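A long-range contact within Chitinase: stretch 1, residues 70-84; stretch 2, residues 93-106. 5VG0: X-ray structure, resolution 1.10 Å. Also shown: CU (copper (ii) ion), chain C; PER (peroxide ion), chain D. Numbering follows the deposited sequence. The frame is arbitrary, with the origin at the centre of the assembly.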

# COMPACT_ATOMS: atom_id res chain seq x y z
N LEU A 70 7.94 -4.27 -6.34
CA LEU A 70 7.12 -4.09 -5.15
C LEU A 70 6.43 -5.41 -4.85
O LEU A 70 5.83 -6.02 -5.73
CB LEU A 70 6.13 -3.00 -5.48
CG LEU A 70 5.19 -2.59 -4.38
CD1 LEU A 70 4.86 -1.12 -4.59
CD2 LEU A 70 3.95 -3.43 -4.42
N THR A 71 6.50 -5.85 -3.60
CA THR A 71 6.01 -7.16 -3.18
C THR A 71 4.89 -7.03 -2.16
O THR A 71 5.02 -6.29 -1.17
CB THR A 71 7.14 -8.02 -2.62
OG1 THR A 71 8.09 -8.25 -3.67
CG2 THR A 71 6.61 -9.36 -2.11
N TRP A 72 3.81 -7.75 -2.41
CA TRP A 72 2.70 -7.93 -1.50
C TRP A 72 2.77 -9.28 -0.80
O TRP A 72 3.20 -10.28 -1.38
CB TRP A 72 1.38 -7.94 -2.27
CG TRP A 72 0.91 -6.65 -2.86
CD1 TRP A 72 1.32 -6.07 -4.02
CD2 TRP A 72 -0.11 -5.80 -2.32
NE1 TRP A 72 0.62 -4.91 -4.23
CE2 TRP A 72 -0.26 -4.72 -3.20
CE3 TRP A 72 -0.90 -5.86 -1.18
CZ2 TRP A 72 -1.18 -3.70 -2.98
CZ3 TRP A 72 -1.82 -4.84 -0.95
CH2 TRP A 72 -1.95 -3.78 -1.85
N LYS A 73 2.29 -9.30 0.44
CA LYS A 73 1.95 -10.52 1.16
C LYS A 73 0.45 -10.50 1.37
O LYS A 73 -0.08 -9.58 1.99
CB LYS A 73 2.66 -10.55 2.51
CG LYS A 73 2.29 -11.76 3.34
CD LYS A 73 3.11 -11.83 4.61
CE LYS A 73 2.83 -13.09 5.39
NZ LYS A 73 3.66 -13.16 6.61
N LEU A 74 -0.23 -11.50 0.83
CA LEU A 74 -1.68 -11.60 0.97
C LEU A 74 -2.00 -12.72 1.94
O LEU A 74 -1.55 -13.85 1.75
CB LEU A 74 -2.35 -11.87 -0.37
CG LEU A 74 -1.95 -10.95 -1.52
CD1 LEU A 74 -2.81 -11.28 -2.74
CD2 LEU A 74 -2.06 -9.47 -1.17
N THR A 75 -2.76 -12.42 2.97
CA THR A 75 -3.22 -13.48 3.86
C THR A 75 -4.51 -14.11 3.37
O THR A 75 -4.78 -15.26 3.70
CB THR A 75 -3.37 -12.95 5.29
OG1 THR A 75 -4.25 -11.82 5.31
CG2 THR A 75 -2.03 -12.53 5.85
N ALA A 76 -5.29 -13.40 2.57
CA ALA A 76 -6.52 -13.94 2.02
C ALA A 76 -6.57 -13.41 0.60
O ALA A 76 -6.89 -12.23 0.39
CB ALA A 76 -7.73 -13.48 2.84
N PRO A 77 -6.24 -14.22 -0.38
CA PRO A 77 -6.10 -13.74 -1.77
C PRO A 77 -7.43 -13.66 -2.52
O PRO A 77 -7.80 -14.51 -3.34
CB PRO A 77 -5.17 -14.79 -2.39
CG PRO A 77 -5.51 -16.03 -1.67
CD PRO A 77 -5.85 -15.63 -0.26
N HIS A 78 -8.15 -12.60 -2.26
CA HIS A 78 -9.46 -12.41 -2.87
C HIS A 78 -9.36 -12.26 -4.37
O HIS A 78 -8.41 -11.70 -4.90
CB HIS A 78 -10.09 -11.14 -2.32
CG HIS A 78 -10.13 -11.12 -0.84
ND1 HIS A 78 -10.74 -12.11 -0.10
CD2 HIS A 78 -9.59 -10.26 0.04
CE1 HIS A 78 -10.60 -11.84 1.18
NE2 HIS A 78 -9.91 -10.73 1.29
N ASN A 79 -10.41 -12.70 -5.06
CA ASN A 79 -10.52 -12.40 -6.48
C ASN A 79 -10.42 -10.90 -6.67
O ASN A 79 -10.99 -10.12 -5.91
CB ASN A 79 -11.83 -12.93 -7.04
CG ASN A 79 -11.85 -14.44 -7.08
OD1 ASN A 79 -11.99 -15.08 -6.05
ND2 ASN A 79 -11.67 -15.01 -8.26
N THR A 80 -9.65 -10.50 -7.68
CA THR A 80 -9.18 -9.14 -7.82
C THR A 80 -9.53 -8.59 -9.19
O THR A 80 -9.41 -9.29 -10.20
CB THR A 80 -7.65 -9.13 -7.65
OG1 THR A 80 -7.32 -9.57 -6.34
CG2 THR A 80 -7.06 -7.77 -7.87
N SER A 81 -9.94 -7.32 -9.21
CA SER A 81 -10.10 -6.62 -10.48
C SER A 81 -8.76 -6.02 -10.87
O SER A 81 -8.04 -6.60 -11.69
CB SER A 81 -11.22 -5.59 -10.40
OG SER A 81 -11.00 -4.73 -9.30
N THR A 82 -8.38 -4.90 -10.27
CA THR A 82 -7.12 -4.24 -10.58
C THR A 82 -6.32 -3.93 -9.32
O THR A 82 -6.86 -3.77 -8.23
CB THR A 82 -7.33 -2.94 -11.35
OG1 THR A 82 -8.18 -2.08 -10.60
CG2 THR A 82 -7.90 -3.18 -12.73
N TRP A 83 -5.03 -3.80 -9.55
CA TRP A 83 -4.08 -3.20 -8.63
C TRP A 83 -3.72 -1.85 -9.23
O TRP A 83 -3.22 -1.78 -10.35
CB TRP A 83 -2.82 -4.06 -8.52
CG TRP A 83 -3.07 -5.51 -8.23
CD1 TRP A 83 -3.33 -6.49 -9.14
CD2 TRP A 83 -3.06 -6.13 -6.95
NE1 TRP A 83 -3.50 -7.68 -8.50
CE2 TRP A 83 -3.33 -7.49 -7.15
CE3 TRP A 83 -2.84 -5.66 -5.65
CZ2 TRP A 83 -3.41 -8.39 -6.10
CZ3 TRP A 83 -2.91 -6.56 -4.61
CH2 TRP A 83 -3.19 -7.90 -4.84
N GLU A 84 -3.98 -0.78 -8.50
CA GLU A 84 -3.72 0.57 -8.98
C GLU A 84 -2.63 1.20 -8.13
O GLU A 84 -2.68 1.14 -6.91
CB GLU A 84 -4.98 1.43 -8.90
CG GLU A 84 -6.08 0.98 -9.84
CD GLU A 84 -7.35 1.76 -9.63
OE1 GLU A 84 -7.89 1.72 -8.52
OE2 GLU A 84 -7.77 2.44 -10.60
N GLN A 93 0.24 3.50 -12.65
CA GLN A 93 0.18 2.22 -13.34
C GLN A 93 -0.97 1.40 -12.80
O GLN A 93 -1.29 1.47 -11.62
CB GLN A 93 1.45 1.38 -13.12
CG GLN A 93 2.59 1.75 -14.01
CD GLN A 93 3.86 1.00 -13.68
OE1 GLN A 93 4.82 1.59 -13.25
NE2 GLN A 93 3.88 -0.31 -13.91
N THR A 94 -1.54 0.57 -13.67
CA THR A 94 -2.61 -0.35 -13.33
C THR A 94 -2.22 -1.74 -13.79
O THR A 94 -1.69 -1.90 -14.89
CB THR A 94 -3.91 0.06 -14.03
OG1 THR A 94 -4.24 1.40 -13.65
CG2 THR A 94 -5.08 -0.85 -13.68
N PHE A 95 -2.48 -2.74 -12.97
CA PHE A 95 -2.33 -4.14 -13.34
C PHE A 95 -3.68 -4.81 -13.24
O PHE A 95 -4.35 -4.71 -12.21
CB PHE A 95 -1.36 -4.86 -12.39
CG PHE A 95 0.05 -4.38 -12.50
CD1 PHE A 95 0.45 -3.23 -11.85
CD2 PHE A 95 0.97 -5.08 -13.25
CE1 PHE A 95 1.76 -2.80 -11.93
CE2 PHE A 95 2.28 -4.64 -13.33
CZ PHE A 95 2.67 -3.50 -12.68
N ASP A 96 -4.09 -5.48 -14.30
CA ASP A 96 -5.40 -6.12 -14.40
C ASP A 96 -5.27 -7.59 -14.03
O ASP A 96 -4.54 -8.33 -14.69
CB ASP A 96 -5.91 -5.95 -15.83
CG ASP A 96 -7.30 -6.44 -16.04
OD1 ASP A 96 -7.98 -6.85 -15.08
OD2 ASP A 96 -7.71 -6.36 -17.22
N GLN A 97 -5.96 -8.01 -12.98
CA GLN A 97 -5.97 -9.41 -12.59
C GLN A 97 -7.15 -10.17 -13.19
O GLN A 97 -7.27 -11.39 -13.00
CB GLN A 97 -5.99 -9.53 -11.06
CG GLN A 97 -5.45 -10.86 -10.50
CD GLN A 97 -3.95 -10.93 -10.53
OE1 GLN A 97 -3.27 -9.99 -10.17
NE2 GLN A 97 -3.43 -12.05 -10.93
N LYS A 98 -8.02 -9.47 -13.90
CA LYS A 98 -9.06 -10.11 -14.71
C LYS A 98 -10.07 -10.89 -13.86
O LYS A 98 -10.67 -11.86 -14.33
CB LYS A 98 -8.45 -11.02 -15.78
CG LYS A 98 -7.48 -10.32 -16.72
CD LYS A 98 -8.18 -9.72 -17.90
CE LYS A 98 -7.18 -9.16 -18.92
NZ LYS A 98 -7.87 -8.34 -19.96
N GLY A 99 -10.29 -10.46 -12.63
CA GLY A 99 -11.21 -11.13 -11.74
C GLY A 99 -10.71 -12.41 -11.13
O GLY A 99 -11.50 -13.11 -10.49
N GLN A 100 -9.44 -12.73 -11.31
CA GLN A 100 -8.85 -13.97 -10.85
C GLN A 100 -8.24 -13.81 -9.46
O GLN A 100 -8.04 -12.71 -8.95
CB GLN A 100 -7.76 -14.40 -11.82
CG GLN A 100 -8.25 -14.72 -13.21
CD GLN A 100 -7.12 -15.05 -14.16
OE1 GLN A 100 -5.99 -15.29 -13.74
NE2 GLN A 100 -7.42 -15.03 -15.46
N GLN A 101 -7.94 -14.93 -8.87
CA GLN A 101 -7.26 -14.99 -7.59
C GLN A 101 -5.76 -14.78 -7.79
O GLN A 101 -5.15 -15.44 -8.64
CB GLN A 101 -7.50 -16.37 -6.99
CG GLN A 101 -6.77 -16.70 -5.70
CD GLN A 101 -7.20 -18.06 -5.15
OE1 GLN A 101 -8.37 -18.45 -5.28
NE2 GLN A 101 -6.26 -18.79 -4.56
N PRO A 102 -5.13 -13.89 -7.04
CA PRO A 102 -3.70 -13.70 -7.14
C PRO A 102 -2.96 -14.71 -6.29
O PRO A 102 -3.53 -15.29 -5.36
CB PRO A 102 -3.51 -12.28 -6.58
CG PRO A 102 -4.56 -12.18 -5.56
CD PRO A 102 -5.75 -12.92 -6.12
N PRO A 103 -1.67 -14.90 -6.54
CA PRO A 103 -0.84 -15.64 -5.60
C PRO A 103 -0.70 -14.86 -4.30
O PRO A 103 -0.86 -13.64 -4.26
CB PRO A 103 0.51 -15.74 -6.32
CG PRO A 103 0.51 -14.62 -7.28
CD PRO A 103 -0.90 -14.32 -7.65
N THR A 104 -0.41 -15.58 -3.22
CA THR A 104 -0.26 -14.93 -1.92
C THR A 104 1.06 -14.19 -1.77
O THR A 104 1.19 -13.35 -0.87
CB THR A 104 -0.45 -15.92 -0.77
OG1 THR A 104 0.41 -17.04 -0.98
CG2 THR A 104 -1.91 -16.39 -0.68
N SER A 105 2.04 -14.46 -2.63
CA SER A 105 3.22 -13.63 -2.76
C SER A 105 3.22 -13.09 -4.18
O SER A 105 3.26 -13.87 -5.13
CB SER A 105 4.48 -14.44 -2.52
OG SER A 105 5.61 -13.60 -2.65
N LEU A 106 3.12 -11.78 -4.33
CA LEU A 106 2.91 -11.13 -5.62
C LEU A 106 3.88 -9.98 -5.75
O LEU A 106 3.98 -9.15 -4.85
CB LEU A 106 1.48 -10.60 -5.69
CG LEU A 106 1.07 -9.84 -6.93
CD1 LEU A 106 1.16 -10.69 -8.18
CD2 LEU A 106 -0.33 -9.33 -6.74
CU CU C . -9.44 -9.87 3.04
O1 PER D . -11.34 -8.90 2.99
O2 PER D . -11.12 -10.17 3.72
O HOH W 1 5.08 -11.95 -0.11
O HOH W 2 -7.00 2.05 -13.29
O HOH W 3 -10.32 -11.72 4.38

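Two antiparallel pairings, separated by a corner in the first stretch at Ser81, hold residues 70-84 against residues 93-106. In one, strand 82-84 runs beside strand 93-96 at 164°, and Trp83 and Phe95 exchange backbone hydrogen bonds, N of Trp83 to O of Phe95 and N of Phe95 to O of Trp83, both 2.9 Å. In the other, Trp72 N donates to Leu106 O (2.8 Å) and Leu74 N to Thr104 O (2.9 Å), while the return bond from Leu106 N to Trp72 O is weak at 3.3 Å.

Between them, the type I' turn from Gln97 to Gln100 is tied to the corner. Gln97 N donates to Ser81 O (2.8 Å) and Thr80 N to Gln100 O (3.0 Å). Gly99 occupies a positive-phi position (76°), which glycine adopts readily; its carbonyl O accepts from Asn79 ND2 at 2.9 Å, a side-chain bond made with Asn79 in the m rotamer. Thr80, also m, turns OG1 back to donate to His78 O (2.8 Å) and sets CG2 3.8 Å from Gln97 CB.

Trp83 is the centre of the side-chain packing. With chi1 m and chi2 85°, its indole reaches along the second stretch, and NE1 donates in the ring plane to Gln97 OE1 (2.9 Å). Gln97 meets it by folding: chi1 t and chi2 p bring the amide oxygen to the indole edge, satisfying a polar N-H within a buried side chain. Pro102 CB lies at the same ring's edge, 3.9 Å from Trp83 CZ2. Over one face sits Leu106 CD2, 3.7 Å from the centroid of the six-membered ring, a CH-pi contact reached with chi1 t and chi2 p.

Leu74, m then t, extends CD1 to 3.4 Å from Pro102 CG, and Pro77 CB approaches the same Pro102 CG at 4.2 Å. Both carbons pack against Pro102, whose ring offers carbon but no backbone N-H.

On the face of Thr82, Glu84, Thr94 and Asp96, CG2 of Thr82 and CG2 of Thr94 meet at 3.8 Å, and one water joins Glu84 OE2 (2.8 Å) to Thr94 OG1 (2.9 Å). Asp96, chi1 t, braces the turn that follows it, with OD1 accepting from Lys98 N (2.9 Å) and OD2 in a salt bridge with Lys98 NZ (3.4 Å). His78 points its CB away from the second stretch, and its NE2 binds the copper ion CU at 2.0 Å.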